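Local coordinates for protein SSD1 (Saccharomyces cerevisiae S288C, PDB 7AM1), which binds untranslated regions of mRNAs and represses their translation as a non-enzymatic member of the RNase II family, at residues Leu571-Arg576 / Tyr636-Lys641; Lys555-Val560 / His659-Met664; Glu779-Pro784 / Asn878-Ile883; Asp762-Ile767 / Val786-Phe791; Asp321-Ser326 / Lys703-Gln708. All blocks are in the same frame, centred on the assembly; numbering follows the deposited sequence.

Overall arrangement
From the N terminus, contact 5 opens first: the loop after helix 311-321, which follows strand 298-307 of the cold-shock sheet, meets helix 689-725 and closes a loop of 376 residues. Nested inside it is contact 2, between helix 544-568 and the loop before helix 668-681, and inside that contact 1, which pairs the two short strands 573-576 and 635-638 of the RNB domain. These three touch one another through Tyr636, His659 and Lys703. Contacts 4 and 3 follow in series, about 39 to 55 Å away between centres; their segments alternate along the chain, and both reach the sheet that contains strands 766-772 and 777-782.

Contact 1 (Leu571-Arg576 / Tyr636-Lys641); sequences LALLRR and YFIAGK
Arg575 and Tyr636 meet through the guanidinium, whose NH1 stands 3.3 Å above the plane of the phenol ring, over its centre. This is a cation-pi contact, with the two planes turned 50° apart. CG of Arg575 is anti to the backbone N (chi1 -176°), and the extended chain beyond it brings CD to 3.7 Å from Tyr636 CE1. Next to this pair, Leu573 CD2 packs on Tyr636 CD1. Phe637 lies on the other face of the strand pair, where Leu574 CB comes to 3.4 Å from its CE1 and Arg576 CD sits over the ring, offset toward the rim. The backbones form a two-stranded antiparallel sheet within the RNB domain, with Leu574 and Phe637 as its hydrogen-bonded pair: Leu574 N to Phe637 O is 2.8 Å, and Phe637 N to Leu574 O is 2.9 Å. Beyond the strand, Ala639 N continues the pairing to Ala572 O. Further out, Asp529 forms a salt bridge with Arg575 NE, Tyr636 OH is hydrogen-bonded to His659 ND1, and Arg576 NH1 to Gln646 O.

Contact 2 (Lys555-Val560 / His659-Met664); sequences KVNSTV and HFTAPM
Phe660 holds CG anti to its backbone N (chi1 161°), which places CG on the side of helix 544-568, while Asn557 keeps CG anti to its carbonyl carbon (chi1 -74°), which sets CG beside the loop 659-664. The contact thus joins a helix of the RNB domain to the irregular loop that leads into helix 668-681. Asn557 OD1 accepts from Phe660 N at 2.9 Å, with the donor 45° out of the carbonyl plane. On the same amide, ND2 donates to Thr661 OG1 at 3.1 Å and also to Tyr657 OH. An alanine in place of Asn557 would probably leave Phe660 N and Thr661 OG1 without these partners. Val556 and Val560, one turn apart, both pack on the aromatic ring, Val556 CG1 obliquely, 3.7 Å from Phe660 CD2. Leu449 and Val396, from two strands of the neighbouring sheet, also touch Phe660. Val560 CG2 stands over the centre of the Phe660 ring, 3.7 Å above its plane.

Contact 3 (Glu779-Pro784 / Asn878-Ile883); sequences ELHWQP and NYIQEI
Trp782 and Gln881 join across two antiparallel strands by a side-chain hydrogen bond: indole NE1 donates to Gln881 OE1 at 2.8 Å, in the plane of the amide carbonyl and on a lone pair. CG of Gln881 is anti to its backbone N (chi1 -178°), and the extended chain beyond it carries the amide to the indole edge. The main chains satisfy each other at the hydrogen-bonded pair Leu780 and Gln881, and again where Trp782 N meets Tyr879 O at 2.8 Å. Past that point a water donates to Trp782 O at 2.6 Å and accepts from Tyr879 N at 3.1 Å. His781 ND1 gives a weak bond to Asn878 OD1, 3.2 Å away, while Ile880 CG1 covers one face of the imidazole. Pro784 CB lies over the centre of the Tyr879 ring, 4.0 Å above it. The strands are neighbours in a five-stranded antiparallel sheet. On its side carrying His781 and Ile880, Glu779 OE2 and Glu882 OE2 stand 4.0 Å apart, the carboxylate planes nearly parallel (11° apart). Arg166 forms a salt bridge with Glu779, and Arg873 with Glu882. These arginines would probably offset the repulsion and favour both acids remaining ionised.

Contact 4 (Asp762-Ile767 / Val786-Phe791); sequences DQLPLI and VDSATF
Pro765, at the centre of an inverse gamma turn in which Leu766 N weakly bonds Leu764 O, faces a segment that contains an Asx turn at Asp787. There Asp787 OD1 accepts from Ala789 N at 2.9 Å, the donor standing above the carboxylate plane, and the chain then curls back to bring Phe791 against the proline. CG of Phe791 is anti to its backbone N (chi1 176°), and its ring lies over Pro765, with CB of the proline 3.6 Å above the ring plane and over its centre. Gln763 O approaches the same ring at its edge, 3.7 Å from CD2. The contact lies in the DIS3L2-type C-terminal region, where the lead-in to strand 766-772 packs on the loop that follows strand 777-782. Val786 CG1 presses on Pro765 CB at 3.4 Å, tighter than usual van der Waals contact. Ser788 OG lies 3.7 Å from Pro765 CD and is hydrogen-bonded to Ala908 O. Trp782, from the adjoining strand, touches both Pro765 and Ser788.

Contact 5 (Asp321-Ser326 / Lys703-Gln708); sequences DNNFLS and KDCAYQ
Asn322 OD1 accepts a hydrogen bond from Gln708 NE2 at 2.8 Å, the donor nearly in line with the carbonyl (C=O...N 173°) and the two amide planes turned 59° apart. Gln708 sends an extended chain beyond CG to make this bond, and Asn322 OD1 also lies 3.3 Å from Gln708 CB. The other half of the Asn322 amide is engaged as well, ND2 donating to Ile318 O and to Gln712 OE1. An alanine at Asn322 would probably leave Gln708 NE2 without its acceptor and let that side chain turn. Next along the loop, Asn323 ND2 donates to the sulfur of Cys705, 3.4 Å away, with SG close to the amide plane; Asn323 OD1 accepts from Leu220 N. Asn323, with positive phi, is the C-prime residue of a Schellman motif that ends helix 311-321; the contact lays this helix end, in the region of the second cold-shock domain, against helix 689-725. Cys705 CB packs against the turn, 3.2 Å from Asn322 O. Outside these polar groups, Phe324 approaches the helix with its ring edge: CE2 lies 3.6 Å from Ala706 N, and CZ lies 3.8 Å from Ala706 CB. Val420 touches both Phe324 and Ala706.

Contact 1 (Leu571-Arg576 / Tyr636-Lys641)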
# COMPACT_ATOMS: atom_id res chain seq x y z
N LEU A 571 -24.38 15.89 2.07
CA LEU A 571 -23.19 16.38 2.77
C LEU A 571 -22.40 15.28 3.48
O LEU A 571 -21.33 15.57 4.04
CB LEU A 571 -23.59 17.47 3.79
CG LEU A 571 -24.21 18.75 3.21
CD1 LEU A 571 -24.44 19.76 4.33
CD2 LEU A 571 -23.37 19.35 2.10
N ALA A 572 -22.87 14.03 3.44
CA ALA A 572 -22.18 12.95 4.14
C ALA A 572 -20.79 12.72 3.56
O ALA A 572 -20.60 12.68 2.34
CB ALA A 572 -22.99 11.66 4.05
N LEU A 573 -19.80 12.56 4.45
CA LEU A 573 -18.46 12.15 4.06
C LEU A 573 -18.43 10.63 4.09
O LEU A 573 -18.56 10.02 5.15
CB LEU A 573 -17.39 12.74 4.97
CG LEU A 573 -15.94 12.47 4.55
CD1 LEU A 573 -14.99 13.30 5.40
CD2 LEU A 573 -15.54 11.00 4.63
N LEU A 574 -18.31 10.02 2.92
CA LEU A 574 -18.35 8.58 2.74
C LEU A 574 -17.02 8.11 2.16
O LEU A 574 -16.10 8.89 1.92
CB LEU A 574 -19.53 8.21 1.84
CG LEU A 574 -20.90 8.64 2.36
CD1 LEU A 574 -21.99 8.36 1.34
CD2 LEU A 574 -21.21 7.95 3.68
N ARG A 575 -16.92 6.80 1.94
CA ARG A 575 -15.70 6.21 1.40
C ARG A 575 -16.10 5.10 0.45
O ARG A 575 -16.87 4.21 0.81
CB ARG A 575 -14.81 5.67 2.53
CG ARG A 575 -13.47 5.12 2.06
CD ARG A 575 -12.53 4.99 3.24
NE ARG A 575 -11.22 4.47 2.87
CZ ARG A 575 -10.23 5.21 2.37
NH1 ARG A 575 -10.39 6.50 2.13
NH2 ARG A 575 -9.07 4.63 2.08
N ARG A 576 -15.61 5.17 -0.78
CA ARG A 576 -15.93 4.17 -1.79
C ARG A 576 -14.65 3.57 -2.34
O ARG A 576 -13.55 4.05 -2.10
CB ARG A 576 -16.78 4.77 -2.92
CG ARG A 576 -16.09 5.82 -3.77
CD ARG A 576 -17.06 6.26 -4.83
NE ARG A 576 -16.46 7.14 -5.83
CZ ARG A 576 -16.89 7.25 -7.08
NH1 ARG A 576 -17.91 6.52 -7.50
NH2 ARG A 576 -16.30 8.10 -7.91
N TYR A 636 -12.15 8.70 0.07
CA TYR A 636 -13.17 9.53 0.68
C TYR A 636 -13.85 10.38 -0.40
O TYR A 636 -13.22 10.78 -1.39
CB TYR A 636 -12.59 10.45 1.75
CG TYR A 636 -11.89 9.74 2.89
CD1 TYR A 636 -12.59 8.91 3.76
CD2 TYR A 636 -10.54 9.94 3.11
CE1 TYR A 636 -11.95 8.27 4.81
CE2 TYR A 636 -9.89 9.31 4.15
CZ TYR A 636 -10.59 8.48 4.99
OH TYR A 636 -9.93 7.86 6.03
N PHE A 637 -15.13 10.68 -0.19
CA PHE A 637 -15.89 11.50 -1.11
C PHE A 637 -17.11 12.06 -0.39
O PHE A 637 -17.52 11.54 0.66
CB PHE A 637 -16.33 10.72 -2.35
CG PHE A 637 -17.42 9.73 -2.09
CD1 PHE A 637 -17.14 8.50 -1.50
CD2 PHE A 637 -18.74 10.02 -2.42
CE1 PHE A 637 -18.15 7.58 -1.25
CE2 PHE A 637 -19.75 9.11 -2.18
CZ PHE A 637 -19.46 7.89 -1.60
N ILE A 638 -17.68 13.12 -0.95
CA ILE A 638 -18.90 13.73 -0.43
C ILE A 638 -20.08 13.21 -1.24
O ILE A 638 -20.08 13.30 -2.48
CB ILE A 638 -18.81 15.26 -0.48
CG1 ILE A 638 -17.55 15.74 0.26
CG2 ILE A 638 -20.08 15.90 0.11
CD1 ILE A 638 -17.42 15.23 1.68
N ALA A 639 -21.09 12.70 -0.54
CA ALA A 639 -22.14 11.93 -1.19
C ALA A 639 -22.78 12.68 -2.35
O ALA A 639 -23.08 12.10 -3.39
CB ALA A 639 -23.21 11.52 -0.17
N GLY A 640 -23.00 13.99 -2.18
CA GLY A 640 -23.67 14.77 -3.21
C GLY A 640 -22.86 14.95 -4.47
O GLY A 640 -23.42 15.37 -5.49
N LYS A 641 -21.58 14.63 -4.45
CA LYS A 641 -20.74 14.77 -5.64
C LYS A 641 -20.69 13.50 -6.48
O LYS A 641 -20.08 13.51 -7.55
CB LYS A 641 -19.32 15.15 -5.22
CG LYS A 641 -19.23 16.44 -4.42
CD LYS A 641 -19.82 17.60 -5.21
CE LYS A 641 -18.99 18.87 -5.08
NZ LYS A 641 -18.80 19.52 -6.41

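Contact 2 (Lys555-Val560 / His659-Met664)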
# COMPACT_ATOMS: atom_id res chain seq x y z
N LYS A 555 -18.28 -3.48 10.22
CA LYS A 555 -19.72 -3.38 10.44
C LYS A 555 -20.08 -2.04 11.06
O LYS A 555 -21.04 -1.38 10.63
CB LYS A 555 -20.19 -4.54 11.32
CG LYS A 555 -21.69 -4.53 11.63
CD LYS A 555 -22.53 -4.73 10.38
CE LYS A 555 -23.97 -4.37 10.63
NZ LYS A 555 -24.85 -4.76 9.49
N VAL A 556 -19.33 -1.62 12.09
CA VAL A 556 -19.60 -0.34 12.72
C VAL A 556 -19.52 0.79 11.70
O VAL A 556 -20.43 1.63 11.61
CB VAL A 556 -18.63 -0.10 13.89
CG1 VAL A 556 -18.75 1.32 14.41
CG2 VAL A 556 -18.87 -1.12 15.01
N ASN A 557 -18.44 0.83 10.92
CA ASN A 557 -18.30 1.87 9.91
C ASN A 557 -19.46 1.83 8.91
O ASN A 557 -19.93 2.87 8.45
CB ASN A 557 -16.98 1.72 9.16
CG ASN A 557 -15.78 2.14 9.99
OD1 ASN A 557 -15.86 3.08 10.78
ND2 ASN A 557 -14.66 1.47 9.78
N SER A 558 -19.89 0.62 8.54
CA SER A 558 -21.03 0.47 7.64
C SER A 558 -22.29 1.09 8.25
O SER A 558 -23.05 1.77 7.56
CB SER A 558 -21.25 -1.01 7.34
OG SER A 558 -22.43 -1.21 6.59
N THR A 559 -22.52 0.84 9.54
CA THR A 559 -23.70 1.35 10.21
C THR A 559 -23.69 2.87 10.26
O THR A 559 -24.71 3.52 10.02
CB THR A 559 -23.79 0.77 11.62
OG1 THR A 559 -24.00 -0.65 11.53
CG2 THR A 559 -24.91 1.41 12.42
N VAL A 560 -22.53 3.45 10.58
CA VAL A 560 -22.43 4.90 10.67
C VAL A 560 -22.62 5.54 9.30
O VAL A 560 -23.32 6.55 9.17
CB VAL A 560 -21.08 5.29 11.31
CG1 VAL A 560 -20.84 6.79 11.22
CG2 VAL A 560 -21.06 4.83 12.77
N HIS A 659 -15.47 6.12 7.32
CA HIS A 659 -14.47 5.88 8.34
C HIS A 659 -14.86 6.60 9.62
O HIS A 659 -14.96 7.84 9.65
CB HIS A 659 -13.09 6.33 7.87
CG HIS A 659 -12.35 5.27 7.12
ND1 HIS A 659 -11.10 5.47 6.57
CD2 HIS A 659 -12.67 3.98 6.84
CE1 HIS A 659 -10.70 4.37 5.97
NE2 HIS A 659 -11.63 3.45 6.13
N PHE A 660 -15.08 5.82 10.68
CA PHE A 660 -15.55 6.30 11.97
C PHE A 660 -14.76 5.73 13.14
O PHE A 660 -14.73 6.37 14.20
CB PHE A 660 -17.04 5.94 12.12
CG PHE A 660 -17.57 5.95 13.53
CD1 PHE A 660 -18.15 7.09 14.06
CD2 PHE A 660 -17.56 4.79 14.30
CE1 PHE A 660 -18.67 7.10 15.35
CE2 PHE A 660 -18.07 4.79 15.59
CZ PHE A 660 -18.63 5.94 16.12
N THR A 661 -14.06 4.61 12.97
CA THR A 661 -13.53 3.82 14.07
C THR A 661 -12.10 4.16 14.48
O THR A 661 -11.57 3.50 15.38
CB THR A 661 -13.60 2.31 13.73
OG1 THR A 661 -13.10 2.09 12.40
CG2 THR A 661 -15.03 1.77 13.84
N ALA A 662 -11.46 5.15 13.87
CA ALA A 662 -10.05 5.45 14.16
C ALA A 662 -9.79 6.95 14.15
O ALA A 662 -8.93 7.45 13.42
CB ALA A 662 -9.14 4.73 13.17
N PRO A 663 -10.50 7.71 15.00
CA PRO A 663 -10.29 9.16 15.04
C PRO A 663 -8.94 9.58 15.61
O PRO A 663 -8.54 10.73 15.41
CB PRO A 663 -11.44 9.66 15.93
CG PRO A 663 -11.68 8.49 16.86
CD PRO A 663 -11.52 7.28 15.98
N MET A 664 -8.23 8.70 16.32
CA MET A 664 -6.92 9.06 16.84
C MET A 664 -5.83 9.05 15.77
O MET A 664 -4.74 9.56 16.03
CB MET A 664 -6.51 8.13 17.98
CG MET A 664 -7.46 8.16 19.18
SD MET A 664 -7.53 9.77 19.98
CE MET A 664 -6.05 9.73 20.99

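Contact 3 (Glu779-Pro784 / Asn878-Ile883)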
# COMPACT_ATOMS: atom_id res chain seq x y z
N GLU A 779 11.00 -21.83 -21.70
CA GLU A 779 12.08 -22.81 -21.64
C GLU A 779 13.40 -22.06 -21.68
O GLU A 779 13.75 -21.45 -22.70
CB GLU A 779 11.96 -23.82 -22.78
CG GLU A 779 10.74 -24.72 -22.64
CD GLU A 779 10.74 -25.89 -23.60
OE1 GLU A 779 11.60 -25.91 -24.52
OE2 GLU A 779 9.90 -26.80 -23.44
N LEU A 780 14.13 -22.11 -20.57
CA LEU A 780 15.45 -21.51 -20.47
C LEU A 780 16.49 -22.51 -20.95
O LEU A 780 16.50 -23.66 -20.50
CB LEU A 780 15.74 -21.08 -19.03
CG LEU A 780 14.70 -20.19 -18.34
CD1 LEU A 780 15.09 -19.95 -16.88
CD2 LEU A 780 14.54 -18.87 -19.06
N HIS A 781 17.36 -22.08 -21.86
CA HIS A 781 18.49 -22.90 -22.31
C HIS A 781 19.73 -22.38 -21.58
O HIS A 781 20.29 -21.34 -21.94
CB HIS A 781 18.64 -22.84 -23.83
CG HIS A 781 17.51 -23.48 -24.57
ND1 HIS A 781 17.70 -24.24 -25.70
CD2 HIS A 781 16.18 -23.48 -24.33
CE1 HIS A 781 16.53 -24.67 -26.13
NE2 HIS A 781 15.59 -24.23 -25.32
N TRP A 782 20.14 -23.11 -20.56
CA TRP A 782 21.20 -22.64 -19.68
C TRP A 782 22.58 -22.91 -20.26
O TRP A 782 22.79 -23.87 -21.01
CB TRP A 782 21.11 -23.32 -18.32
CG TRP A 782 19.97 -22.87 -17.46
CD1 TRP A 782 18.71 -23.39 -17.41
CD2 TRP A 782 20.00 -21.79 -16.52
NE1 TRP A 782 17.95 -22.71 -16.49
CE2 TRP A 782 18.72 -21.72 -15.93
CE3 TRP A 782 20.98 -20.88 -16.12
CZ2 TRP A 782 18.40 -20.77 -14.96
CZ3 TRP A 782 20.66 -19.95 -15.16
CH2 TRP A 782 19.38 -19.90 -14.59
N GLN A 783 23.53 -22.07 -19.88
CA GLN A 783 24.94 -22.37 -20.06
C GLN A 783 25.36 -23.38 -18.99
O GLN A 783 25.32 -23.04 -17.80
CB GLN A 783 25.79 -21.12 -19.94
CG GLN A 783 25.47 -20.02 -20.92
CD GLN A 783 26.30 -18.78 -20.65
OE1 GLN A 783 27.40 -18.86 -20.10
NE2 GLN A 783 25.77 -17.62 -21.02
N PRO A 784 25.74 -24.60 -19.36
CA PRO A 784 26.07 -25.59 -18.32
C PRO A 784 27.24 -25.12 -17.47
O PRO A 784 28.20 -24.52 -17.96
CB PRO A 784 26.42 -26.85 -19.13
CG PRO A 784 26.82 -26.34 -20.47
CD PRO A 784 25.97 -25.13 -20.72
N ASN A 878 21.46 -28.90 -25.70
CA ASN A 878 20.53 -27.99 -25.04
C ASN A 878 20.28 -28.44 -23.60
O ASN A 878 19.89 -29.58 -23.36
CB ASN A 878 19.21 -27.89 -25.81
CG ASN A 878 19.34 -27.04 -27.06
OD1 ASN A 878 20.02 -26.01 -27.06
ND2 ASN A 878 18.68 -27.45 -28.14
N TYR A 879 20.50 -27.53 -22.66
CA TYR A 879 20.29 -27.77 -21.23
C TYR A 879 19.07 -26.95 -20.81
O TYR A 879 19.18 -25.77 -20.46
CB TYR A 879 21.54 -27.41 -20.44
CG TYR A 879 22.74 -28.24 -20.86
CD1 TYR A 879 23.52 -27.86 -21.95
CD2 TYR A 879 23.07 -29.41 -20.20
CE1 TYR A 879 24.61 -28.62 -22.35
CE2 TYR A 879 24.16 -30.18 -20.60
CZ TYR A 879 24.92 -29.78 -21.67
OH TYR A 879 26.01 -30.53 -22.08
N ILE A 880 17.91 -27.59 -20.83
CA ILE A 880 16.62 -26.90 -20.82
C ILE A 880 15.99 -27.00 -19.44
O ILE A 880 15.91 -28.08 -18.85
CB ILE A 880 15.67 -27.49 -21.88
CG1 ILE A 880 16.31 -27.39 -23.27
CG2 ILE A 880 14.32 -26.81 -21.82
CD1 ILE A 880 15.46 -27.96 -24.38
N GLN A 881 15.51 -25.86 -18.93
CA GLN A 881 14.67 -25.80 -17.74
C GLN A 881 13.31 -25.23 -18.14
O GLN A 881 13.25 -24.20 -18.83
CB GLN A 881 15.29 -24.93 -16.64
CG GLN A 881 14.45 -24.88 -15.37
CD GLN A 881 15.00 -23.91 -14.34
OE1 GLN A 881 15.94 -23.16 -14.62
NE2 GLN A 881 14.41 -23.91 -13.15
N GLU A 882 12.24 -25.90 -17.73
CA GLU A 882 10.88 -25.43 -18.00
C GLU A 882 10.39 -24.58 -16.84
O GLU A 882 10.50 -24.98 -15.67
CB GLU A 882 9.93 -26.61 -18.21
CG GLU A 882 10.41 -27.64 -19.21
CD GLU A 882 9.36 -28.71 -19.47
OE1 GLU A 882 8.41 -28.83 -18.66
OE2 GLU A 882 9.50 -29.44 -20.47
N ILE A 883 9.86 -23.41 -17.16
CA ILE A 883 9.25 -22.50 -16.18
C ILE A 883 7.75 -22.49 -16.44
O ILE A 883 7.30 -22.06 -17.50
CB ILE A 883 9.85 -21.09 -16.28
CG1 ILE A 883 11.38 -21.12 -16.28
CG2 ILE A 883 9.34 -20.22 -15.14
CD1 ILE A 883 11.99 -21.64 -14.99
O HOH W 1 21.63 -24.75 -23.22

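Contact 4 (Asp762-Ile767 / Val786-Phe791)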
# COMPACT_ATOMS: atom_id res chain seq x y z
N ASP A 762 17.95 -11.84 -19.46
CA ASP A 762 19.20 -11.17 -19.79
C ASP A 762 20.08 -10.92 -18.57
O ASP A 762 21.09 -10.23 -18.68
CB ASP A 762 18.92 -9.84 -20.51
CG ASP A 762 18.19 -8.84 -19.64
OD1 ASP A 762 18.11 -9.05 -18.41
OD2 ASP A 762 17.69 -7.84 -20.20
N GLN A 763 19.71 -11.45 -17.40
CA GLN A 763 20.58 -11.43 -16.23
C GLN A 763 20.98 -12.83 -15.81
O GLN A 763 21.62 -13.00 -14.77
CB GLN A 763 19.92 -10.66 -15.09
CG GLN A 763 19.82 -9.17 -15.38
CD GLN A 763 19.14 -8.39 -14.28
OE1 GLN A 763 18.09 -8.79 -13.78
NE2 GLN A 763 19.73 -7.26 -13.91
N LEU A 764 20.64 -13.84 -16.62
CA LEU A 764 20.97 -15.22 -16.36
C LEU A 764 21.97 -15.74 -17.40
O LEU A 764 21.94 -15.31 -18.55
CB LEU A 764 19.71 -16.09 -16.38
CG LEU A 764 18.61 -15.68 -15.40
CD1 LEU A 764 17.36 -16.54 -15.59
CD2 LEU A 764 19.12 -15.77 -13.97
N PRO A 765 22.86 -16.67 -17.02
CA PRO A 765 23.80 -17.23 -18.00
C PRO A 765 23.12 -18.20 -18.95
O PRO A 765 23.18 -19.42 -18.77
CB PRO A 765 24.84 -17.94 -17.12
CG PRO A 765 24.05 -18.34 -15.89
CD PRO A 765 23.06 -17.22 -15.66
N LEU A 766 22.47 -17.66 -19.98
CA LEU A 766 21.69 -18.44 -20.92
C LEU A 766 22.34 -18.45 -22.29
O LEU A 766 23.12 -17.57 -22.65
CB LEU A 766 20.27 -17.88 -21.04
CG LEU A 766 19.44 -17.77 -19.77
CD1 LEU A 766 18.08 -17.15 -20.07
CD2 LEU A 766 19.27 -19.13 -19.11
N ILE A 767 21.99 -19.48 -23.07
CA ILE A 767 22.30 -19.51 -24.49
C ILE A 767 21.14 -18.97 -25.31
O ILE A 767 21.33 -18.24 -26.28
CB ILE A 767 22.68 -20.95 -24.91
CG1 ILE A 767 24.07 -21.31 -24.40
CG2 ILE A 767 22.60 -21.10 -26.43
CD1 ILE A 767 24.12 -22.61 -23.65
N VAL A 786 27.62 -22.76 -15.27
CA VAL A 786 27.77 -21.35 -14.92
C VAL A 786 26.81 -21.01 -13.79
O VAL A 786 25.58 -21.07 -13.96
CB VAL A 786 27.54 -20.44 -16.14
CG1 VAL A 786 27.73 -18.97 -15.77
CG2 VAL A 786 28.48 -20.84 -17.27
N ASP A 787 27.36 -20.64 -12.63
CA ASP A 787 26.55 -20.36 -11.45
C ASP A 787 25.85 -19.00 -11.61
O ASP A 787 26.52 -17.99 -11.85
CB ASP A 787 27.42 -20.38 -10.20
CG ASP A 787 26.61 -20.35 -8.91
OD1 ASP A 787 25.38 -20.16 -8.96
OD2 ASP A 787 27.22 -20.53 -7.83
N SER A 788 24.52 -19.01 -11.50
CA SER A 788 23.75 -17.77 -11.56
C SER A 788 24.10 -16.84 -10.41
O SER A 788 23.98 -15.62 -10.54
CB SER A 788 22.25 -18.06 -11.51
OG SER A 788 21.82 -18.83 -12.62
N ALA A 789 24.49 -17.41 -9.27
CA ALA A 789 24.76 -16.59 -8.09
C ALA A 789 25.92 -15.64 -8.32
O ALA A 789 25.96 -14.57 -7.73
CB ALA A 789 25.03 -17.49 -6.88
N THR A 790 26.86 -16.02 -9.17
CA THR A 790 28.06 -15.22 -9.39
C THR A 790 28.15 -14.69 -10.82
O THR A 790 29.17 -14.09 -11.18
CB THR A 790 29.30 -16.04 -9.04
OG1 THR A 790 29.31 -17.24 -9.83
CG2 THR A 790 29.31 -16.42 -7.56
N PHE A 791 27.13 -14.91 -11.64
CA PHE A 791 27.21 -14.52 -13.04
C PHE A 791 27.08 -13.01 -13.19
O PHE A 791 26.19 -12.39 -12.59
CB PHE A 791 26.12 -15.22 -13.84
CG PHE A 791 26.07 -14.81 -15.28
CD1 PHE A 791 27.06 -15.20 -16.17
CD2 PHE A 791 25.01 -14.05 -15.76
CE1 PHE A 791 27.02 -14.83 -17.49
CE2 PHE A 791 24.96 -13.67 -17.09
CZ PHE A 791 25.96 -14.07 -17.96

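Contact 5 (Asp321-Ser326 / Lys703-Gln708)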
# COMPACT_ATOMS: atom_id res chain seq x y z
N ASP A 321 9.14 12.93 1.51
CA ASP A 321 8.71 12.60 0.16
C ASP A 321 7.21 12.37 0.12
O ASP A 321 6.58 12.58 -0.92
CB ASP A 321 9.44 11.37 -0.35
CG ASP A 321 9.25 11.16 -1.84
OD1 ASP A 321 9.39 12.14 -2.61
OD2 ASP A 321 8.98 10.00 -2.25
N ASN A 322 6.64 11.90 1.22
CA ASN A 322 5.20 11.73 1.34
C ASN A 322 4.53 12.87 2.09
O ASN A 322 3.44 12.69 2.64
CB ASN A 322 4.92 10.38 1.99
CG ASN A 322 5.27 9.23 1.06
OD1 ASN A 322 4.56 8.97 0.09
ND2 ASN A 322 6.37 8.55 1.34
N ASN A 323 5.18 14.04 2.15
CA ASN A 323 4.52 15.30 2.53
C ASN A 323 4.19 15.39 4.01
O ASN A 323 3.28 16.12 4.41
CB ASN A 323 3.26 15.52 1.69
CG ASN A 323 3.55 15.52 0.21
OD1 ASN A 323 4.16 16.45 -0.30
ND2 ASN A 323 3.17 14.44 -0.47
N PHE A 324 4.93 14.67 4.85
CA PHE A 324 4.79 14.75 6.30
C PHE A 324 5.97 15.53 6.84
O PHE A 324 7.09 15.01 6.94
CB PHE A 324 4.69 13.35 6.91
CG PHE A 324 3.47 12.59 6.49
CD1 PHE A 324 2.24 12.84 7.08
CD2 PHE A 324 3.55 11.63 5.49
CE1 PHE A 324 1.11 12.14 6.69
CE2 PHE A 324 2.42 10.93 5.10
CZ PHE A 324 1.20 11.19 5.69
N LEU A 325 5.73 16.80 7.18
CA LEU A 325 6.75 17.60 7.86
C LEU A 325 6.72 17.38 9.37
O LEU A 325 7.75 17.51 10.03
CB LEU A 325 6.55 19.09 7.55
CG LEU A 325 6.74 19.50 6.09
CD1 LEU A 325 6.51 20.99 5.95
CD2 LEU A 325 8.13 19.12 5.60
N SER A 326 5.54 17.07 9.92
CA SER A 326 5.40 16.67 11.32
C SER A 326 5.84 17.78 12.27
O SER A 326 6.27 17.51 13.40
CB SER A 326 6.18 15.39 11.59
OG SER A 326 5.75 14.35 10.72
N LYS A 703 -3.70 10.36 3.22
CA LYS A 703 -3.83 8.96 3.60
C LYS A 703 -3.07 8.05 2.65
O LYS A 703 -2.38 7.12 3.08
CB LYS A 703 -5.31 8.57 3.64
CG LYS A 703 -5.56 7.14 4.06
CD LYS A 703 -6.93 6.99 4.71
CE LYS A 703 -7.13 5.60 5.26
NZ LYS A 703 -6.18 5.34 6.38
N ASP A 704 -3.15 8.32 1.34
CA ASP A 704 -2.37 7.51 0.41
C ASP A 704 -0.88 7.73 0.61
O ASP A 704 -0.09 6.80 0.44
CB ASP A 704 -2.81 7.81 -1.02
CG ASP A 704 -4.19 7.25 -1.32
OD1 ASP A 704 -4.63 6.34 -0.59
OD2 ASP A 704 -4.84 7.73 -2.27
N CYS A 705 -0.49 8.94 1.02
CA CYS A 705 0.90 9.20 1.38
C CYS A 705 1.31 8.40 2.61
O CYS A 705 2.44 7.89 2.67
CB CYS A 705 1.11 10.70 1.62
SG CYS A 705 1.17 11.72 0.11
N ALA A 706 0.43 8.29 3.61
CA ALA A 706 0.75 7.50 4.80
C ALA A 706 0.91 6.03 4.45
O ALA A 706 1.75 5.34 5.02
CB ALA A 706 -0.34 7.68 5.87
N TYR A 707 0.09 5.54 3.52
CA TYR A 707 0.24 4.17 3.02
C TYR A 707 1.58 3.99 2.32
O TYR A 707 2.31 3.04 2.60
CB TYR A 707 -0.92 3.87 2.07
CG TYR A 707 -0.77 2.63 1.21
CD1 TYR A 707 -1.00 1.37 1.74
CD2 TYR A 707 -0.43 2.73 -0.13
CE1 TYR A 707 -0.87 0.24 0.95
CE2 TYR A 707 -0.30 1.60 -0.92
CZ TYR A 707 -0.53 0.36 -0.37
OH TYR A 707 -0.41 -0.77 -1.15
N GLN A 708 1.92 4.91 1.42
CA GLN A 708 3.19 4.80 0.71
C GLN A 708 4.37 4.83 1.68
O GLN A 708 5.32 4.06 1.54
CB GLN A 708 3.31 5.92 -0.32
CG GLN A 708 2.27 5.81 -1.43
CD GLN A 708 2.25 7.00 -2.38
OE1 GLN A 708 1.73 6.89 -3.49
NE2 GLN A 708 2.80 8.13 -1.95